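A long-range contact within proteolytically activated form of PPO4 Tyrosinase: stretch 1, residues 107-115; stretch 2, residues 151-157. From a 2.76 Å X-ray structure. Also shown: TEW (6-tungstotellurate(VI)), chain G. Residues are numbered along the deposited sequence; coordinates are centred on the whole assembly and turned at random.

Stretch 1 107-115: GIAKKFTVH
Stretch 2 (151-157) ITNYDGT

A tight turn can dock against a distant segment through one well-placed carbonyl and one aromatic ring, and this tyrosinase contact, which buries 380 Å² in all, illustrates the principle. Stretch 2 enters as a strand at Ile151 and Thr152. Ile151 stays out of reach, whereas Thr152 (chi1 m) directs its CB toward stretch 1, and its O lies at the edge of the Phe112 ring, 3.8 Å from CE2.

A type I turn then runs from Asn153 to Gly156, closed by Gly156 N to Asn153 O at 2.9 Å. The CB of Asn153 points away from stretch 1, and its OD1 accepts Tyr154 N at 2.8 Å, holding the start of the turn.

Tyr154 (phi/psi -68/-7, chi1 m, chi2 -75°) dominates the contact, and Tyr154 CA lies 4.1 Å from Phe112 CA. Phe112 has phi/psi -69/137, chi1 m and chi2 90°. The edge of the tyrosine meets the phenylalanine face, with centroids 5.0 Å apart and planes at 59°; Tyr154 CD1 sits 4.0 Å from Phe112 CD1. Lys111 CB packs 3.4 Å from Tyr154 CE1, while the lysine's end leads away, and Ile108 CG2 lies 4.1 Å from the same CE1. The backbone supplies the polar anchor: Thr113 N donates to Tyr154 O at 2.7 Å and a nearly straight 171°. Phe112 CA adds a CA-H...O contact to Tyr154 O at 3.4 Å, and Thr113 OG1 a weak hydrogen bond to that oxygen, also 3.4 Å.

Asp155 (chi1 p) turns its CB away, and its OD1 accepts Thr157 OG1 at 2.6 Å and Thr157 N at 3.0 Å. Its O nevertheless approaches Val114 CG2 at 3.4 Å. Gly156, at phi/psi 113/-19, has a backbone that calls for glycine; an ideal CB would also fall 3.6 Å from Val114 CG2. Thr157 leaves the contact, its O accepting Asn153 N at 2.5 Å.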

# COMPACT_ATOMS: atom_id res chain seq x y z
N GLY A 107 10.02 -13.62 13.61
CA GLY A 107 11.16 -14.51 13.51
C GLY A 107 12.46 -13.73 13.58
O GLY A 107 13.47 -14.22 14.07
N ILE A 108 12.42 -12.50 13.09
CA ILE A 108 13.58 -11.61 13.15
C ILE A 108 13.89 -11.23 14.59
O ILE A 108 15.05 -11.22 15.00
CB ILE A 108 13.36 -10.33 12.32
CG1 ILE A 108 13.18 -10.68 10.84
CG2 ILE A 108 14.52 -9.37 12.52
CD1 ILE A 108 14.36 -11.42 10.24
N ALA A 109 12.84 -10.93 15.35
CA ALA A 109 12.98 -10.48 16.73
C ALA A 109 13.52 -11.57 17.65
O ALA A 109 13.90 -11.30 18.79
CB ALA A 109 11.65 -9.97 17.25
N LYS A 110 13.55 -12.80 17.15
CA LYS A 110 14.06 -13.93 17.93
C LYS A 110 15.55 -14.14 17.69
O LYS A 110 16.21 -14.85 18.44
CB LYS A 110 13.29 -15.21 17.59
CG LYS A 110 11.79 -15.10 17.80
CD LYS A 110 11.47 -14.54 19.18
CE LYS A 110 9.99 -14.24 19.32
NZ LYS A 110 9.69 -13.57 20.62
N LYS A 111 16.07 -13.52 16.63
CA LYS A 111 17.49 -13.64 16.30
C LYS A 111 18.34 -12.68 17.12
O LYS A 111 19.56 -12.83 17.20
CB LYS A 111 17.71 -13.39 14.81
CG LYS A 111 17.01 -14.38 13.89
CD LYS A 111 17.38 -14.12 12.44
CE LYS A 111 16.61 -15.05 11.51
NZ LYS A 111 15.14 -14.86 11.64
N PHE A 112 17.69 -11.70 17.73
CA PHE A 112 18.40 -10.75 18.58
C PHE A 112 18.88 -11.43 19.85
O PHE A 112 18.15 -12.22 20.46
CB PHE A 112 17.51 -9.55 18.92
CG PHE A 112 17.29 -8.61 17.77
CD1 PHE A 112 16.22 -8.79 16.90
CD2 PHE A 112 18.15 -7.55 17.55
CE1 PHE A 112 16.02 -7.93 15.84
CE2 PHE A 112 17.95 -6.69 16.49
CZ PHE A 112 16.88 -6.88 15.63
N THR A 113 20.11 -11.14 20.25
CA THR A 113 20.72 -11.77 21.41
C THR A 113 20.44 -10.98 22.68
O THR A 113 20.48 -11.52 23.79
CB THR A 113 22.24 -11.92 21.24
OG1 THR A 113 22.52 -12.55 19.98
CG2 THR A 113 22.82 -12.76 22.37
N VAL A 114 20.14 -9.69 22.52
CA VAL A 114 19.86 -8.82 23.65
C VAL A 114 18.54 -8.08 23.45
O VAL A 114 18.14 -7.79 22.32
CB VAL A 114 20.99 -7.80 23.86
CG1 VAL A 114 22.24 -8.50 24.36
CG2 VAL A 114 21.27 -7.05 22.58
N HIS A 115 17.87 -7.78 24.56
CA HIS A 115 16.60 -7.06 24.52
C HIS A 115 15.55 -7.85 23.74
O HIS A 115 14.76 -7.28 22.99
CB HIS A 115 16.79 -5.67 23.91
CG HIS A 115 18.08 -5.02 24.29
ND1 HIS A 115 18.36 -4.61 25.58
CD2 HIS A 115 19.18 -4.71 23.56
CE1 HIS A 115 19.57 -4.08 25.62
NE2 HIS A 115 20.09 -4.13 24.41
N ILE A 151 21.02 0.05 10.60
CA ILE A 151 20.12 -0.66 11.49
C ILE A 151 20.88 -1.18 12.70
O ILE A 151 22.10 -1.04 12.78
CB ILE A 151 19.41 -1.83 10.79
CG1 ILE A 151 20.42 -2.87 10.33
CG2 ILE A 151 18.59 -1.32 9.61
CD1 ILE A 151 19.79 -4.08 9.67
N THR A 152 20.16 -1.77 13.64
CA THR A 152 20.78 -2.38 14.81
C THR A 152 20.99 -3.87 14.57
O THR A 152 20.06 -4.58 14.19
CB THR A 152 19.95 -2.16 16.08
OG1 THR A 152 19.92 -0.76 16.40
CG2 THR A 152 20.54 -2.93 17.25
N ASN A 153 22.21 -4.34 14.79
CA ASN A 153 22.53 -5.74 14.58
C ASN A 153 21.96 -6.61 15.70
O ASN A 153 21.52 -6.10 16.73
CB ASN A 153 24.04 -5.94 14.47
CG ASN A 153 24.40 -7.05 13.52
OD1 ASN A 153 23.56 -7.88 13.16
ND2 ASN A 153 25.67 -7.09 13.10
N TYR A 154 21.98 -7.92 15.49
CA TYR A 154 21.36 -8.85 16.43
C TYR A 154 22.09 -8.91 17.78
O TYR A 154 21.62 -9.54 18.72
CB TYR A 154 21.30 -10.26 15.83
CG TYR A 154 20.50 -10.33 14.55
CD1 TYR A 154 19.11 -10.27 14.57
CD2 TYR A 154 21.13 -10.46 13.32
CE1 TYR A 154 18.37 -10.34 13.40
CE2 TYR A 154 20.40 -10.53 12.14
CZ TYR A 154 19.02 -10.47 12.19
OH TYR A 154 18.29 -10.53 11.03
N ASP A 155 23.24 -8.24 17.86
CA ASP A 155 23.99 -8.17 19.11
C ASP A 155 23.84 -6.80 19.77
O ASP A 155 24.23 -6.60 20.91
CB ASP A 155 25.47 -8.48 18.87
CG ASP A 155 26.03 -7.76 17.66
OD1 ASP A 155 25.54 -6.65 17.34
OD2 ASP A 155 26.96 -8.29 17.03
N GLY A 156 23.26 -5.85 19.03
CA GLY A 156 23.03 -4.52 19.56
C GLY A 156 23.85 -3.45 18.87
O GLY A 156 23.54 -2.26 18.95
N THR A 157 24.92 -3.87 18.19
CA THR A 157 25.79 -2.94 17.48
C THR A 157 25.10 -2.41 16.23
O THR A 157 24.25 -3.08 15.64
CB THR A 157 27.12 -3.61 17.09
OG1 THR A 157 26.87 -4.71 16.21
CG2 THR A 157 27.85 -4.10 18.32
O1 TEW G . 17.94 -5.40 27.88
O2 TEW G . 18.73 -6.88 29.85
O3 TEW G . 17.86 -4.11 30.09
O4 TEW G . 20.57 -6.06 28.33
O5 TEW G . 20.40 -4.73 30.85
O6 TEW G . 20.00 -3.42 28.48
O7 TEW G . 16.01 -6.02 29.49
O8 TEW G . 17.11 -2.64 27.83
O9 TEW G . 15.27 -3.20 29.81
O10 TEW G . 15.27 -4.66 27.44
O11 TEW G . 16.80 -8.78 29.27
O12 TEW G . 15.92 -7.41 27.27
O13 TEW G . 18.59 -8.07 27.49
O14 TEW G . 19.51 -9.54 29.30
O15 TEW G . 21.48 -7.86 30.21
O16 TEW G . 21.46 -8.51 27.54
O17 TEW G . 14.04 -7.89 28.90
O18 TEW G . 13.27 -6.41 26.62
O19 TEW G . 13.18 -5.35 29.16
O20 TEW G . 16.51 -10.08 27.09
O21 TEW G . 13.98 -9.56 26.69
O22 TEW G . 14.60 -10.61 29.15
O23 TEW G . 17.71 -11.54 29.07
O31 TEW G . 19.16 -10.84 26.84
TE1 TEW G . 17.32 -7.08 28.55
W1 TEW G . 19.52 -4.80 29.37
W2 TEW G . 16.45 -3.93 28.78
W3 TEW G . 20.45 -7.94 28.84
W4 TEW G . 14.23 -6.14 28.02
W5 TEW G . 15.00 -9.34 28.07
W6 TEW G . 18.17 -10.18 28.08